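Local coordinates for protein 3-dehydroquinate dehydratase (Clostridium difficile, PDB 4H3D) that catalyses the cis-dehydration of 3-dehydroquinate to 3-dehydroshikimate through a covalent imine intermediate, the third step of the chorismate pathway, at residues D118-M123 / I143-D148; A170-I175 / P203-S208. One frame throughout, in Å; residues are numbered along the deposited sequence.

Contact 1: D118-M123 / I143-D148; sequences DVELFM and IISNHD. With SHL (5-hydroxy-6-methyl-4-oxo-4H-pyran-2-carboxylic acid), chain I.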
loop_
_atom_site.group_PDB
_atom_site.type_symbol
_atom_site.label_atom_id
_atom_site.label_comp_id
_atom_site.label_asym_id
_atom_site.label_seq_id
_atom_site.Cartn_x
_atom_site.Cartn_y
_atom_site.Cartn_z
ATOM N N ASP B 118 18.227 -2.408 -19.599
ATOM C CA ASP B 118 16.881 -1.880 -19.847
ATOM C C ASP B 118 16.871 -1.241 -21.231
ATOM O O ASP B 118 17.645 -0.313 -21.497
ATOM C CB ASP B 118 16.481 -0.881 -18.736
ATOM C CG ASP B 118 15.135 -0.164 -19.001
ATOM O OD1 ASP B 118 14.939 0.347 -20.120
ATOM O OD2 ASP B 118 14.311 -0.040 -18.056
ATOM N N VAL B 119 16.035 -1.776 -22.125
ATOM C CA VAL B 119 15.896 -1.223 -23.463
ATOM C C VAL B 119 14.449 -0.711 -23.648
ATOM O O VAL B 119 13.500 -1.347 -23.234
ATOM C CB VAL B 119 16.301 -2.244 -24.567
ATOM C CG1 VAL B 119 17.709 -2.800 -24.283
ATOM C CG2 VAL B 119 15.338 -3.354 -24.659
ATOM N N GLU B 120 14.306 0.439 -24.281
ATOM C CA GLU B 120 13.003 1.077 -24.443
ATOM C C GLU B 120 12.211 0.580 -25.656
ATOM O O GLU B 120 12.722 0.594 -26.776
ATOM C CB GLU B 120 13.217 2.587 -24.533
ATOM C CG GLU B 120 13.686 3.167 -23.249
ATOM C CD GLU B 120 14.363 4.516 -23.407
ATOM O OE1 GLU B 120 14.475 5.006 -24.555
ATOM O OE2 GLU B 120 14.794 5.072 -22.380
ATOM N N LEU B 121 10.959 0.164 -25.418
ATOM C CA LEU B 121 10.035 -0.281 -26.478
ATOM C C LEU B 121 9.983 0.716 -27.658
ATOM O O LEU B 121 9.950 0.329 -28.829
ATOM C CB LEU B 121 8.628 -0.422 -25.902
ATOM C CG LEU B 121 7.536 -0.928 -26.846
ATOM C CD1 LEU B 121 7.859 -2.335 -27.349
ATOM C CD2 LEU B 121 6.180 -0.890 -26.164
ATOM N N PHE B 122 9.983 1.989 -27.320
ATOM C CA PHE B 122 9.827 3.066 -28.276
ATOM C C PHE B 122 10.993 3.203 -29.288
ATOM O O PHE B 122 10.853 3.868 -30.307
ATOM C CB PHE B 122 9.572 4.395 -27.512
ATOM C CG PHE B 122 8.755 5.394 -28.284
ATOM C CD1 PHE B 122 7.416 5.129 -28.569
ATOM C CD2 PHE B 122 9.282 6.610 -28.670
ATOM C CE1 PHE B 122 6.639 6.034 -29.253
ATOM C CE2 PHE B 122 8.510 7.527 -29.365
ATOM C CZ PHE B 122 7.185 7.242 -29.661
ATOM N N MET B 123 12.129 2.574 -28.990
ATOM C CA MET B 123 13.272 2.577 -29.913
ATOM C C MET B 123 12.952 1.814 -31.204
ATOM O O MET B 123 13.607 2.009 -32.223
ATOM C CB MET B 123 14.515 1.988 -29.233
ATOM C CG MET B 123 15.047 2.854 -28.117
ATOM S SD MET B 123 15.664 4.432 -28.717
ATOM C CE MET B 123 17.012 3.891 -29.755
ATOM N N ILE B 143 15.133 -6.097 -19.719
ATOM C CA ILE B 143 13.926 -5.395 -19.353
ATOM C C ILE B 143 13.598 -4.559 -20.597
ATOM O O ILE B 143 14.477 -3.877 -21.114
ATOM C CB ILE B 143 14.166 -4.405 -18.166
ATOM C CG1 ILE B 143 14.318 -5.151 -16.847
ATOM C CG2 ILE B 143 13.009 -3.417 -18.043
ATOM C CD1 ILE B 143 14.661 -4.238 -15.679
ATOM N N ILE B 144 12.377 -4.671 -21.127
ATOM C CA ILE B 144 11.949 -3.766 -22.194
ATOM C C ILE B 144 10.986 -2.832 -21.477
ATOM O O ILE B 144 10.046 -3.279 -20.844
ATOM C CB ILE B 144 11.290 -4.475 -23.372
ATOM C CG1 ILE B 144 12.285 -5.437 -24.024
ATOM C CG2 ILE B 144 10.754 -3.438 -24.382
ATOM C CD1 ILE B 144 11.752 -6.194 -25.284
ATOM N N SER B 145 11.249 -1.542 -21.530
ATOM C CA SER B 145 10.449 -0.595 -20.781
ATOM C C SER B 145 9.688 0.402 -21.631
ATOM O O SER B 145 10.042 0.674 -22.782
ATOM C CB SER B 145 11.350 0.180 -19.804
ATOM O OG SER B 145 12.279 0.999 -20.500
ATOM N N ASN B 146 8.636 0.946 -21.036
ATOM C CA ASN B 146 7.824 2.002 -21.648
ATOM C C ASN B 146 7.307 2.918 -20.546
ATOM O O ASN B 146 6.951 2.457 -19.445
ATOM C CB ASN B 146 6.677 1.401 -22.445
ATOM C CG ASN B 146 5.794 2.450 -23.116
ATOM O OD1 ASN B 146 4.593 2.510 -22.848
ATOM N ND2 ASN B 146 6.381 3.285 -23.957
ATOM N N HIS B 147 7.265 4.212 -20.838
ATOM C CA HIS B 147 6.813 5.215 -19.879
ATOM C C HIS B 147 5.798 6.181 -20.467
ATOM O O HIS B 147 5.837 6.495 -21.664
ATOM C CB HIS B 147 7.998 6.049 -19.428
ATOM C CG HIS B 147 9.129 5.237 -18.899
ATOM N ND1 HIS B 147 10.012 4.576 -19.723
ATOM C CD2 HIS B 147 9.535 4.990 -17.632
ATOM C CE1 HIS B 147 10.903 3.938 -18.984
ATOM N NE2 HIS B 147 10.636 4.177 -17.711
ATOM N N ASP B 148 4.866 6.617 -19.631
ATOM C CA ASP B 148 3.977 7.675 -20.006
ATOM C C ASP B 148 3.974 8.601 -18.814
ATOM O O ASP B 148 3.541 8.215 -17.707
ATOM C CB ASP B 148 2.585 7.173 -20.353
ATOM C CG ASP B 148 1.721 8.252 -21.002
ATOM O OD1 ASP B 148 1.820 9.448 -20.613
ATOM O OD2 ASP B 148 0.937 7.897 -21.910
HETATM O OAD SHL I . 11.049 4.474 -9.503
HETATM C CAH SHL I . 10.658 5.237 -10.421
HETATM O OAA SHL I . 10.113 6.339 -10.160
HETATM C CAK SHL I . 10.851 4.820 -11.796
HETATM O OAG SHL I . 11.472 3.548 -12.037
HETATM C CAF SHL I . 11.846 3.212 -13.354
HETATM C CAL SHL I . 12.552 2.073 -13.557
HETATM C CAJ SHL I . 11.563 4.105 -14.327
HETATM O OAC SHL I . 11.923 3.838 -15.580
HETATM C CAI SHL I . 10.910 5.274 -14.057
HETATM C CAE SHL I . 10.553 5.626 -12.816
HETATM O OAB SHL I . 10.614 6.107 -15.043
HETATM O O HOH W 1 9.501 2.859 -24.481
#
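I143 meets D118 at the start of a parallel pairing. Its carbonyl O accepts the N-H of V119 at 2.8 Å. Its CG2 lies against the carboxylate of D118, 3.6 Å from OD2. I144 turns to the other face of the sheet, beside V119. There the two branched side chains cross obliquely, I144 CG1 touching V119 CG2, while I144 CG2 packs against the backbone N and the CB of L121. S145 returns to the face of D118 and carries most of the polar contact. Its N-H is hydrogen-bonded to the carbonyl O of V119, and its carbonyl O takes the N-H of L121, just where the first strand gives way to a 3-10 turn. S145 OG, held between the backbone N and the carbonyl carbon (chi1 66°), donates to D118 OD1 at 2.8 Å, on the syn side and 17° out of the carboxylate plane. OD2 of the same group forms a salt bridge with R86, so the serine and the arginine are both among the groups that hold this buried carboxylate.

The two strands belong to one beta-alpha-beta unit of the TIM barrel, connected through helix 125-137. N146 joins the 3-10 turn through a water, which accepts from N146 ND2 and from F122 N and donates to S145 O (2.8 Å); N146 OD1 is taken by R161. H147, the catalytic proton donor/acceptor, stands at the ligand end of the strand. Its NE2 is hydrogen-bonded to SHL OAC at 2.5 Å, with the ligand oxygen at the ring edge, near the ring plane. On the other nitrogen, ND1 is hydrogen-bonded to E90 OE1, a second-shell contact that would help fix the rotation of the imidazole.

Contact 2: A170-I175 / P203-S208; sequences ADLPKI and PIITMS. With SHL (5-hydroxy-6-methyl-4-oxo-4H-pyran-2-carboxylic acid), chain I.
K174 and I205 face each other on neighbouring parallel strands of the TIM barrel, the two ends of a beta-alpha-beta unit whose connection is helix 182-199. The backbone supplies a regular ladder. P173 O accepts the N-H of I205 (2.8 Å), I205 O accepts that of I175, and I175 O that of M207. CA-H...O contacts accompany these bonds, the closest running from K174 CA to I205 O at 3.1 Å. At the entrance to the ladder the proline ring of P173 brings CD up to P203 O, which is buried without a hydrogen-bonding partner.

Apolar packing differs on the two faces. On that of K174 and I205, I205 is held between two neighbours: its CD1 reaches L172 CB (3.9 Å), and its CG2 lies against K174 CG as the two side chains cross. L172 also sends CD2 over the ring of P203, 3.6 Å from CB and nearly as close to CG. The opposite face is sparer, with I175 CG2 meeting T206 CG2 methyl to methyl; the hydroxyl of T206 is hydrogen-bonded instead to T192 of helix 182-199.

Ligand contacts come from the face of K174. In one of its two modelled conformers, M207 brings SD near SHL CAK. With CG anti to the backbone N (chi1 174°) and every later torsion also anti, the lysine forms a fully stretched arm that delivers NZ to the pocket. This is the Schiff-base lysine of the enzyme, here covalently modified by the comenic acid derivative, with NZ of K174 bonded to SHL CAL at 1.4 Å.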
loop_
_atom_site.group_PDB
_atom_site.type_symbol
_atom_site.label_atom_id
_atom_site.label_comp_id
_atom_site.label_asym_id
_atom_site.label_seq_id
_atom_site.Cartn_x
_atom_site.Cartn_y
_atom_site.Cartn_z
ATOM N N ALA B 170 11.395 -9.728 -24.164
ATOM C CA ALA B 170 11.793 -9.185 -22.857
ATOM C C ALA B 170 11.731 -10.301 -21.823
ATOM O O ALA B 170 10.787 -11.073 -21.805
ATOM C CB ALA B 170 10.869 -8.059 -22.422
ATOM N N ASP B 171 12.745 -10.399 -20.977
ATOM C CA ASP B 171 12.676 -11.311 -19.864
ATOM C C ASP B 171 11.743 -10.690 -18.819
ATOM O O ASP B 171 11.060 -11.411 -18.088
ATOM C CB ASP B 171 14.069 -11.523 -19.269
ATOM C CG ASP B 171 15.016 -12.193 -20.244
ATOM O OD1 ASP B 171 14.931 -13.425 -20.397
ATOM O OD2 ASP B 171 15.859 -11.488 -20.840
ATOM N N LEU B 172 11.709 -9.343 -18.783
ATOM C CA LEU B 172 10.943 -8.584 -17.797
ATOM C C LEU B 172 10.315 -7.323 -18.393
ATOM O O LEU B 172 10.958 -6.263 -18.447
ATOM C CB LEU B 172 11.861 -8.164 -16.624
ATOM C CG LEU B 172 12.490 -9.266 -15.768
ATOM C CD1 LEU B 172 13.577 -8.677 -14.844
ATOM C CD2 LEU B 172 11.430 -10.030 -14.964
ATOM N N PRO B 173 9.076 -7.434 -18.887
ATOM C CA PRO B 173 8.351 -6.261 -19.351
ATOM C C PRO B 173 8.184 -5.255 -18.221
ATOM O O PRO B 173 7.885 -5.647 -17.085
ATOM C CB PRO B 173 6.989 -6.817 -19.729
ATOM C CG PRO B 173 7.210 -8.227 -20.041
ATOM C CD PRO B 173 8.338 -8.674 -19.143
ATOM N N LYS B 174 8.360 -3.967 -18.525
ATOM C CA LYS B 174 8.231 -2.933 -17.521
ATOM C C LYS B 174 7.434 -1.765 -18.047
ATOM O O LYS B 174 7.695 -1.277 -19.154
ATOM C CB LYS B 174 9.608 -2.407 -17.104
ATOM C CG LYS B 174 9.548 -1.194 -16.131
ATOM C CD LYS B 174 10.911 -0.671 -15.809
ATOM C CE LYS B 174 10.820 0.521 -14.862
ATOM N NZ LYS B 174 12.163 1.111 -14.564
ATOM N N ILE B 175 6.474 -1.305 -17.258
ATOM C CA ILE B 175 5.705 -0.133 -17.623
ATOM C C ILE B 175 5.508 0.783 -16.447
ATOM O O ILE B 175 5.248 0.344 -15.323
ATOM C CB ILE B 175 4.349 -0.463 -18.346
ATOM C CG1 ILE B 175 3.832 0.786 -19.065
ATOM C CG2 ILE B 175 3.302 -1.018 -17.390
ATOM C CD1 ILE B 175 2.694 0.521 -20.023
ATOM N N PRO B 203 7.833 -12.827 -15.359
ATOM C CA PRO B 203 7.530 -11.764 -14.407
ATOM C C PRO B 203 7.450 -10.419 -15.107
ATOM O O PRO B 203 8.089 -10.222 -16.151
ATOM C CB PRO B 203 8.709 -11.807 -13.423
ATOM C CG PRO B 203 9.490 -13.078 -13.783
ATOM C CD PRO B 203 9.218 -13.293 -15.228
ATOM N N ILE B 204 6.642 -9.527 -14.541
ATOM C CA ILE B 204 6.444 -8.196 -15.062
ATOM C C ILE B 204 6.714 -7.181 -13.973
ATOM O O ILE B 204 6.692 -7.509 -12.768
ATOM C CB ILE B 204 5.018 -7.988 -15.623
ATOM C CG1 ILE B 204 3.971 -8.064 -14.501
ATOM C CG2 ILE B 204 4.719 -9.051 -16.735
ATOM C CD1 ILE B 204 2.555 -7.822 -14.951
ATOM N N ILE B 205 6.995 -5.956 -14.413
ATOM C CA ILE B 205 7.308 -4.829 -13.556
ATOM C C ILE B 205 6.379 -3.683 -13.924
ATOM O O ILE B 205 6.342 -3.260 -15.082
ATOM C CB ILE B 205 8.755 -4.331 -13.812
ATOM C CG1 ILE B 205 9.766 -5.462 -13.629
ATOM C CG2 ILE B 205 9.085 -3.118 -12.922
ATOM C CD1 ILE B 205 11.168 -5.140 -14.279
ATOM N N THR B 206 5.633 -3.163 -12.952
ATOM C CA THR B 206 4.731 -2.042 -13.214
ATOM C C THR B 206 4.735 -1.068 -12.086
ATOM O O THR B 206 4.987 -1.452 -10.911
ATOM C CB THR B 206 3.259 -2.484 -13.372
ATOM O OG1 THR B 206 2.744 -2.932 -12.100
ATOM C CG2 THR B 206 3.139 -3.610 -14.430
ATOM N N MET B 207 4.469 0.195 -12.406
ATOM C CA MET B 207 4.337 1.230 -11.390
ATOM C C MET B 207 3.498 2.391 -11.872
ATOM O O MET B 207 3.392 2.660 -13.073
ATOM C CB MET B 207 5.693 1.764 -10.930
ATOM C CG MET B 207 6.369 2.671 -11.914
ATOM S SD MET B 207 7.974 3.229 -11.316
ATOM C CE MET B 207 8.841 1.665 -11.158
ATOM N N SER B 208 2.884 3.049 -10.898
ATOM C CA SER B 208 2.105 4.243 -11.083
ATOM C C SER B 208 2.962 5.259 -10.350
ATOM O O SER B 208 3.262 5.094 -9.168
ATOM C CB SER B 208 0.725 4.120 -10.415
ATOM O OG SER B 208 -0.028 5.283 -10.642
HETATM O OAD SHL I . 11.049 4.474 -9.503
HETATM C CAH SHL I . 10.658 5.237 -10.421
HETATM O OAA SHL I . 10.113 6.339 -10.160
HETATM C CAK SHL I . 10.851 4.820 -11.796
HETATM O OAG SHL I . 11.472 3.548 -12.037
HETATM C CAF SHL I . 11.846 3.212 -13.354
HETATM C CAL SHL I . 12.552 2.073 -13.557
HETATM C CAJ SHL I . 11.563 4.105 -14.327
HETATM O OAC SHL I . 11.923 3.838 -15.580
HETATM C CAI SHL I . 10.910 5.274 -14.057
HETATM C CAE SHL I . 10.553 5.626 -12.816
HETATM O OAB SHL I . 10.614 6.107 -15.043
#

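Contacts 1 and 2 are successive parts of one barrel wall, with centres 10 Å apart; strands 141-148 and 172-177 are neighbours in the sheet. The seam between them has probable hydrogen bonds from K174 N to I144 O (2.9 Å) and from N146 N to K174 O (3.1 Å), with packing of I144 CG1 on A170 CB (3.4 Å) beside them. K174 thus sits on a strand flanked by 141-148 on one edge and 205-208 on the other. Around SHL, contact 1 contributes H147 and contact 2 contributes K174 and M207; R86, R217 and Q240 add further hydrogen bonds. R86 also forms a salt bridge with E120, whose carboxylate takes the backbone N-H of S87 as well.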